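Local coordinates for protein transcription termination factor FttA (Methanosarcina mazei, PDB 2XR1) that probably terminates transcription by cleaving nascent RNA at the polymerase exit channel and degrading the released transcript, as a zinc-dependent metallo-beta-lactamase/beta-CASP nuclease, at residues 253-267 with 295-309. Sequence-based numbering, arbitrary orientation.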
loop_
_atom_site.group_PDB
_atom_site.type_symbol
_atom_site.label_atom_id
_atom_site.label_comp_id
_atom_site.label_asym_id
_atom_site.label_seq_id
_atom_site.Cartn_x
_atom_site.Cartn_y
_atom_site.Cartn_z
ATOM N N LEU B 253 -4.825 20.512 2.147
ATOM C CA LEU B 253 -5.452 19.839 1.028
ATOM C C LEU B 253 -6.638 18.975 1.447
ATOM O O LEU B 253 -7.230 18.277 0.617
ATOM C CB LEU B 253 -4.434 19.014 0.269
ATOM C CG LEU B 253 -3.471 19.857 -0.598
ATOM C CD1 LEU B 253 -2.445 18.940 -1.223
ATOM C CD2 LEU B 253 -4.189 20.622 -1.647
ATOM N N VAL B 254 -7.074 19.090 2.687
ATOM C CA VAL B 254 -8.273 18.398 3.071
ATOM C C VAL B 254 -9.459 18.783 2.179
ATOM O O VAL B 254 -10.262 17.923 1.849
ATOM C CB VAL B 254 -8.618 18.602 4.538
ATOM C CG1 VAL B 254 -10.093 18.106 4.856
ATOM C CG2 VAL B 254 -7.577 17.896 5.388
ATOM N N PRO B 255 -9.573 20.050 1.770
ATOM C CA PRO B 255 -10.658 20.311 0.870
ATOM C C PRO B 255 -10.502 19.653 -0.494
ATOM O O PRO B 255 -11.507 19.468 -1.172
ATOM C CB PRO B 255 -10.664 21.849 0.745
ATOM C CG PRO B 255 -10.104 22.316 1.990
ATOM C CD PRO B 255 -9.012 21.288 2.316
ATOM N N LEU B 256 -9.288 19.316 -0.919
ATOM C CA LEU B 256 -9.113 18.645 -2.208
ATOM C C LEU B 256 -9.743 17.252 -2.149
ATOM O O LEU B 256 -10.277 16.757 -3.132
ATOM C CB LEU B 256 -7.620 18.520 -2.530
ATOM C CG LEU B 256 -7.181 18.062 -3.919
ATOM C CD1 LEU B 256 -7.764 18.921 -4.999
ATOM C CD2 LEU B 256 -5.714 18.098 -3.990
ATOM N N LEU B 257 -9.669 16.615 -0.970
ATOM C CA LEU B 257 -10.357 15.332 -0.751
ATOM C C LEU B 257 -11.831 15.462 -1.082
ATOM O O LEU B 257 -12.394 14.613 -1.772
ATOM C CB LEU B 257 -10.209 14.840 0.686
ATOM C CG LEU B 257 -8.765 14.525 1.094
ATOM C CD1 LEU B 257 -8.615 14.140 2.556
ATOM C CD2 LEU B 257 -8.194 13.431 0.210
ATOM N N PHE B 258 -12.452 16.535 -0.624
ATOM C CA PHE B 258 -13.868 16.745 -0.928
ATOM C C PHE B 258 -14.107 17.033 -2.427
ATOM O O PHE B 258 -15.071 16.549 -3.029
ATOM C CB PHE B 258 -14.435 17.828 -0.015
ATOM C CG PHE B 258 -14.625 17.363 1.386
ATOM C CD1 PHE B 258 -15.738 16.644 1.739
ATOM C CD2 PHE B 258 -13.688 17.605 2.326
ATOM C CE1 PHE B 258 -15.907 16.215 2.997
ATOM C CE2 PHE B 258 -13.857 17.153 3.612
ATOM C CZ PHE B 258 -14.954 16.457 3.939
ATOM N N LYS B 259 -13.211 17.798 -3.027
ATOM C CA LYS B 259 -13.325 18.079 -4.436
ATOM C C LYS B 259 -13.366 16.781 -5.232
ATOM O O LYS B 259 -14.053 16.681 -6.238
ATOM C CB LYS B 259 -12.152 18.923 -4.907
ATOM C CG LYS B 259 -12.243 19.339 -6.365
ATOM C CD LYS B 259 -11.091 20.293 -6.740
ATOM C CE LYS B 259 -11.027 20.597 -8.235
ATOM N NZ LYS B 259 -10.479 21.981 -8.410
ATOM N N TYR B 260 -12.618 15.800 -4.766
ATOM C CA TYR B 260 -12.504 14.514 -5.418
ATOM C C TYR B 260 -13.499 13.472 -4.916
ATOM O O TYR B 260 -13.310 12.281 -5.179
ATOM C CB TYR B 260 -11.080 13.961 -5.198
ATOM C CG TYR B 260 -9.970 14.695 -5.917
ATOM C CD1 TYR B 260 -10.200 15.406 -7.106
ATOM C CD2 TYR B 260 -8.678 14.647 -5.429
ATOM C CE1 TYR B 260 -9.173 16.067 -7.750
ATOM C CE2 TYR B 260 -7.649 15.297 -6.057
ATOM C CZ TYR B 260 -7.891 16.011 -7.202
ATOM O OH TYR B 260 -6.837 16.643 -7.817
ATOM N N GLY B 261 -14.519 13.889 -4.167
ATOM C CA GLY B 261 -15.654 13.005 -3.830
ATOM C C GLY B 261 -15.683 12.323 -2.462
ATOM O O GLY B 261 -16.462 11.404 -2.255
ATOM N N TYR B 262 -14.822 12.746 -1.539
ATOM C CA TYR B 262 -14.920 12.335 -0.150
ATOM C C TYR B 262 -16.150 12.973 0.454
ATOM O O TYR B 262 -16.473 14.136 0.155
ATOM C CB TYR B 262 -13.684 12.783 0.626
ATOM C CG TYR B 262 -13.686 12.373 2.085
ATOM C CD1 TYR B 262 -13.736 11.046 2.456
ATOM C CD2 TYR B 262 -13.650 13.331 3.093
ATOM C CE1 TYR B 262 -13.747 10.685 3.799
ATOM C CE2 TYR B 262 -13.648 12.982 4.433
ATOM C CZ TYR B 262 -13.698 11.666 4.782
ATOM O OH TYR B 262 -13.691 11.335 6.106
ATOM N N GLU B 263 -16.832 12.211 1.304
ATOM C CA GLU B 263 -18.068 12.676 1.938
ATOM C C GLU B 263 -18.255 12.226 3.409
ATOM O O GLU B 263 -19.368 12.228 3.939
ATOM C CB GLU B 263 -19.265 12.286 1.038
ATOM C CG GLU B 263 -19.769 13.488 0.220
ATOM C CD GLU B 263 -20.683 13.137 -0.928
ATOM O OE1 GLU B 263 -21.045 11.948 -1.088
ATOM O OE2 GLU B 263 -21.060 14.062 -1.686
ATOM N N GLY B 264 -17.153 11.850 4.057
ATOM C CA GLY B 264 -17.164 11.504 5.460
ATOM C C GLY B 264 -16.726 12.692 6.339
ATOM O O GLY B 264 -16.648 13.837 5.880
ATOM N N PRO B 265 -16.434 12.413 7.617
ATOM C CA PRO B 265 -16.115 13.413 8.588
ATOM C C PRO B 265 -14.641 13.794 8.621
ATOM O O PRO B 265 -13.779 13.017 8.212
ATOM C CB PRO B 265 -16.464 12.723 9.875
ATOM C CG PRO B 265 -16.180 11.290 9.600
ATOM C CD PRO B 265 -16.495 11.061 8.205
ATOM N N VAL B 266 -14.376 15.004 9.114
ATOM C CA VAL B 266 -13.050 15.465 9.420
ATOM C C VAL B 266 -13.057 15.697 10.922
ATOM O O VAL B 266 -13.888 16.473 11.416
ATOM C CB VAL B 266 -12.755 16.788 8.704
ATOM C CG1 VAL B 266 -11.383 17.269 9.091
ATOM C CG2 VAL B 266 -12.902 16.640 7.227
ATOM N N TYR B 267 -12.178 15.022 11.664
ATOM C CA TYR B 267 -12.164 15.137 13.144
ATOM C C TYR B 267 -10.945 15.936 13.538
ATOM O O TYR B 267 -9.854 15.639 13.066
ATOM C CB TYR B 267 -12.057 13.795 13.845
ATOM C CG TYR B 267 -13.239 12.922 13.680
ATOM C CD1 TYR B 267 -14.380 13.149 14.409
ATOM C CD2 TYR B 267 -13.208 11.855 12.803
ATOM C CE1 TYR B 267 -15.493 12.349 14.260
ATOM C CE2 TYR B 267 -14.313 11.041 12.630
ATOM C CZ TYR B 267 -15.456 11.306 13.347
ATOM O OH TYR B 267 -16.555 10.538 13.158
ATOM N N PRO B 295 -5.714 25.116 -5.779
ATOM C CA PRO B 295 -6.090 23.685 -5.840
ATOM C C PRO B 295 -7.600 23.409 -5.725
ATOM O O PRO B 295 -8.097 22.507 -6.386
ATOM C CB PRO B 295 -5.301 23.054 -4.685
ATOM C CG PRO B 295 -5.012 24.150 -3.764
ATOM C CD PRO B 295 -5.052 25.460 -4.515
ATOM N N TYR B 296 -8.306 24.201 -4.923
ATOM C CA TYR B 296 -9.762 24.112 -4.811
ATOM C C TYR B 296 -10.392 25.491 -4.670
ATOM O O TYR B 296 -9.691 26.461 -4.393
ATOM C CB TYR B 296 -10.152 23.251 -3.616
ATOM C CG TYR B 296 -9.374 23.593 -2.362
ATOM C CD1 TYR B 296 -9.732 24.669 -1.558
ATOM C CD2 TYR B 296 -8.264 22.854 -2.002
ATOM C CE1 TYR B 296 -9.009 24.983 -0.448
ATOM C CE2 TYR B 296 -7.559 23.151 -0.880
ATOM C CZ TYR B 296 -7.924 24.221 -0.110
ATOM O OH TYR B 296 -7.198 24.537 1.014
ATOM N N GLU B 297 -11.708 25.579 -4.881
ATOM C CA GLU B 297 -12.445 26.840 -4.668
ATOM C C GLU B 297 -13.026 26.940 -3.229
ATOM O O GLU B 297 -13.036 25.950 -2.492
ATOM C CB GLU B 297 -13.531 26.992 -5.727
ATOM N N SER B 298 -13.480 28.133 -2.840
ATOM C CA SER B 298 -13.945 28.390 -1.474
ATOM C C SER B 298 -15.133 27.528 -1.093
ATOM O O SER B 298 -15.288 27.161 0.077
ATOM C CB SER B 298 -14.254 29.884 -1.207
ATOM O OG SER B 298 -15.257 30.419 -2.069
ATOM N N GLY B 299 -15.935 27.151 -2.075
ATOM C CA GLY B 299 -17.008 26.186 -1.856
ATOM C C GLY B 299 -16.585 24.865 -1.224
ATOM O O GLY B 299 -17.366 24.230 -0.523
ATOM N N MET B 300 -15.345 24.442 -1.451
ATOM C CA MET B 300 -14.859 23.205 -0.859
ATOM C C MET B 300 -14.417 23.381 0.564
ATOM O O MET B 300 -14.307 22.405 1.286
ATOM C CB MET B 300 -13.704 22.654 -1.675
ATOM C CG MET B 300 -14.109 22.137 -3.037
ATOM S SD MET B 300 -15.360 20.820 -2.925
ATOM C CE MET B 300 -16.804 21.663 -3.538
ATOM N N VAL B 301 -14.119 24.616 0.963
ATOM C CA VAL B 301 -13.849 24.917 2.379
ATOM C C VAL B 301 -15.189 24.830 3.118
ATOM O O VAL B 301 -15.282 24.219 4.153
ATOM C CB VAL B 301 -13.192 26.314 2.545
ATOM C CG1 VAL B 301 -12.940 26.650 4.018
ATOM C CG2 VAL B 301 -11.902 26.369 1.764
ATOM N N ALA B 302 -16.240 25.374 2.538
ATOM C CA ALA B 302 -17.575 25.231 3.121
ATOM C C ALA B 302 -17.974 23.762 3.323
ATOM O O ALA B 302 -18.477 23.356 4.397
ATOM C CB ALA B 302 -18.607 25.947 2.275
ATOM N N LYS B 303 -17.731 22.963 2.295
ATOM C CA LYS B 303 -18.064 21.559 2.353
ATOM C C LYS B 303 -17.259 20.838 3.429
ATOM O O LYS B 303 -17.789 19.957 4.102
ATOM C CB LYS B 303 -17.821 20.907 0.998
ATOM C CG LYS B 303 -18.485 19.538 0.862
ATOM C CD LYS B 303 -18.557 19.086 -0.590
ATOM C CE LYS B 303 -19.586 17.971 -0.804
ATOM N NZ LYS B 303 -19.511 16.892 0.239
ATOM N N THR B 304 -15.985 21.201 3.594
ATOM C CA THR B 304 -15.168 20.593 4.615
ATOM C C THR B 304 -15.675 20.958 6.007
ATOM O O THR B 304 -15.603 20.121 6.934
ATOM C CB THR B 304 -13.717 21.082 4.539
ATOM O OG1 THR B 304 -13.168 20.713 3.278
ATOM C CG2 THR B 304 -12.866 20.515 5.646
ATOM N N LEU B 305 -16.126 22.206 6.178
ATOM C CA LEU B 305 -16.587 22.651 7.483
ATOM C C LEU B 305 -17.901 21.951 7.852
ATOM O O LEU B 305 -18.114 21.612 9.000
ATOM C CB LEU B 305 -16.744 24.173 7.498
ATOM C CG LEU B 305 -17.287 24.879 8.734
ATOM C CD1 LEU B 305 -16.406 24.635 9.937
ATOM C CD2 LEU B 305 -17.411 26.383 8.437
ATOM N N LYS B 306 -18.783 21.737 6.877
ATOM C CA LYS B 306 -20.047 21.019 7.107
ATOM C C LYS B 306 -19.781 19.595 7.531
ATOM O O LYS B 306 -20.632 18.945 8.131
ATOM C CB LYS B 306 -20.895 20.963 5.836
ATOM C CG LYS B 306 -21.656 22.196 5.589
ATOM C CD LYS B 306 -22.654 22.052 4.437
ATOM C CE LYS B 306 -22.016 22.339 3.071
ATOM N NZ LYS B 306 -22.980 22.888 2.123
ATOM N N HIS B 307 -18.601 19.090 7.197
ATOM C CA HIS B 307 -18.233 17.740 7.591
ATOM C C HIS B 307 -17.276 17.716 8.742
ATOM O O HIS B 307 -16.792 16.650 9.094
ATOM C CB HIS B 307 -17.616 17.003 6.386
ATOM C CG HIS B 307 -18.597 16.698 5.306
ATOM N ND1 HIS B 307 -19.103 17.667 4.473
ATOM C CD2 HIS B 307 -19.180 15.534 4.932
ATOM C CE1 HIS B 307 -19.971 17.117 3.634
ATOM N NE2 HIS B 307 -20.026 15.818 3.881
ATOM N N THR B 308 -16.963 18.850 9.346
ATOM C CA THR B 308 -16.034 18.807 10.448
ATOM C C THR B 308 -16.759 18.539 11.776
ATOM O O THR B 308 -17.762 19.191 12.099
ATOM C CB THR B 308 -15.215 20.097 10.574
ATOM O OG1 THR B 308 -14.559 20.370 9.334
ATOM C CG2 THR B 308 -14.145 19.965 11.667
ATOM N N ILE B 309 -16.206 17.602 12.555
ATOM C CA ILE B 309 -16.724 17.269 13.879
ATOM C C ILE B 309 -15.667 17.488 14.963
ATOM O O ILE B 309 -14.742 16.718 15.116
ATOM C CB ILE B 309 -17.231 15.824 13.914
ATOM C CG1 ILE B 309 -18.229 15.573 12.770
ATOM C CG2 ILE B 309 -17.860 15.544 15.243
ATOM C CD1 ILE B 309 -18.534 14.108 12.541
#
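Two neighbouring helix-strand units of the metallo-beta-lactamase fold pack together here: helix 254-259 crosses helix 299-306 at 95°, their axes 8.6 Å apart, while the strands that follow run parallel at one border of a mixed beta-sheet. Helix 254-259 comes just after the zinc ligands Asp249 and His250, and the contact is buried packing a short way from the zinc site.

At one end, the Tyr296 ring lies flat against Pro255, whose CB sits 3.5 Å from the ring centroid and almost exactly on its normal, a CH-pi contact. The aromatic side chain reaches this place from a chi1 of 46°, with CG wedged between backbone N and carbonyl carbon, and its hydroxyl is hydrogen-bonded to Gly252 O. Nearby, Met300 SD rests against the backbone of Lys259, whose side chain reaches on past it to hydrogen-bond Pro295 O through NZ at 3.2 Å.

In the middle, Phe258 is sandwiched, with Thr304 CA over one ring face and Tyr262 CD2 over the other. His307 meets the same ring obliquely, the planes turned 50° apart and Phe258 CE1 lying over a face of the imidazole. A 2.7 Å hydrogen bond from His307 ND1 to Lys303 O restrains the imidazole's rotation. Helix 254-259 ends in a Schellman motif with Gly261 at C-prime, and Glu263, beyond this turn, makes a long salt bridge with Lys303.

Helix 159-173 packs against Pro265, His307 and Ile309 alike. The strands join through Val266, which donates from N to His307 O (2.9 Å) and accepts at O from Ile309 N (2.8 Å).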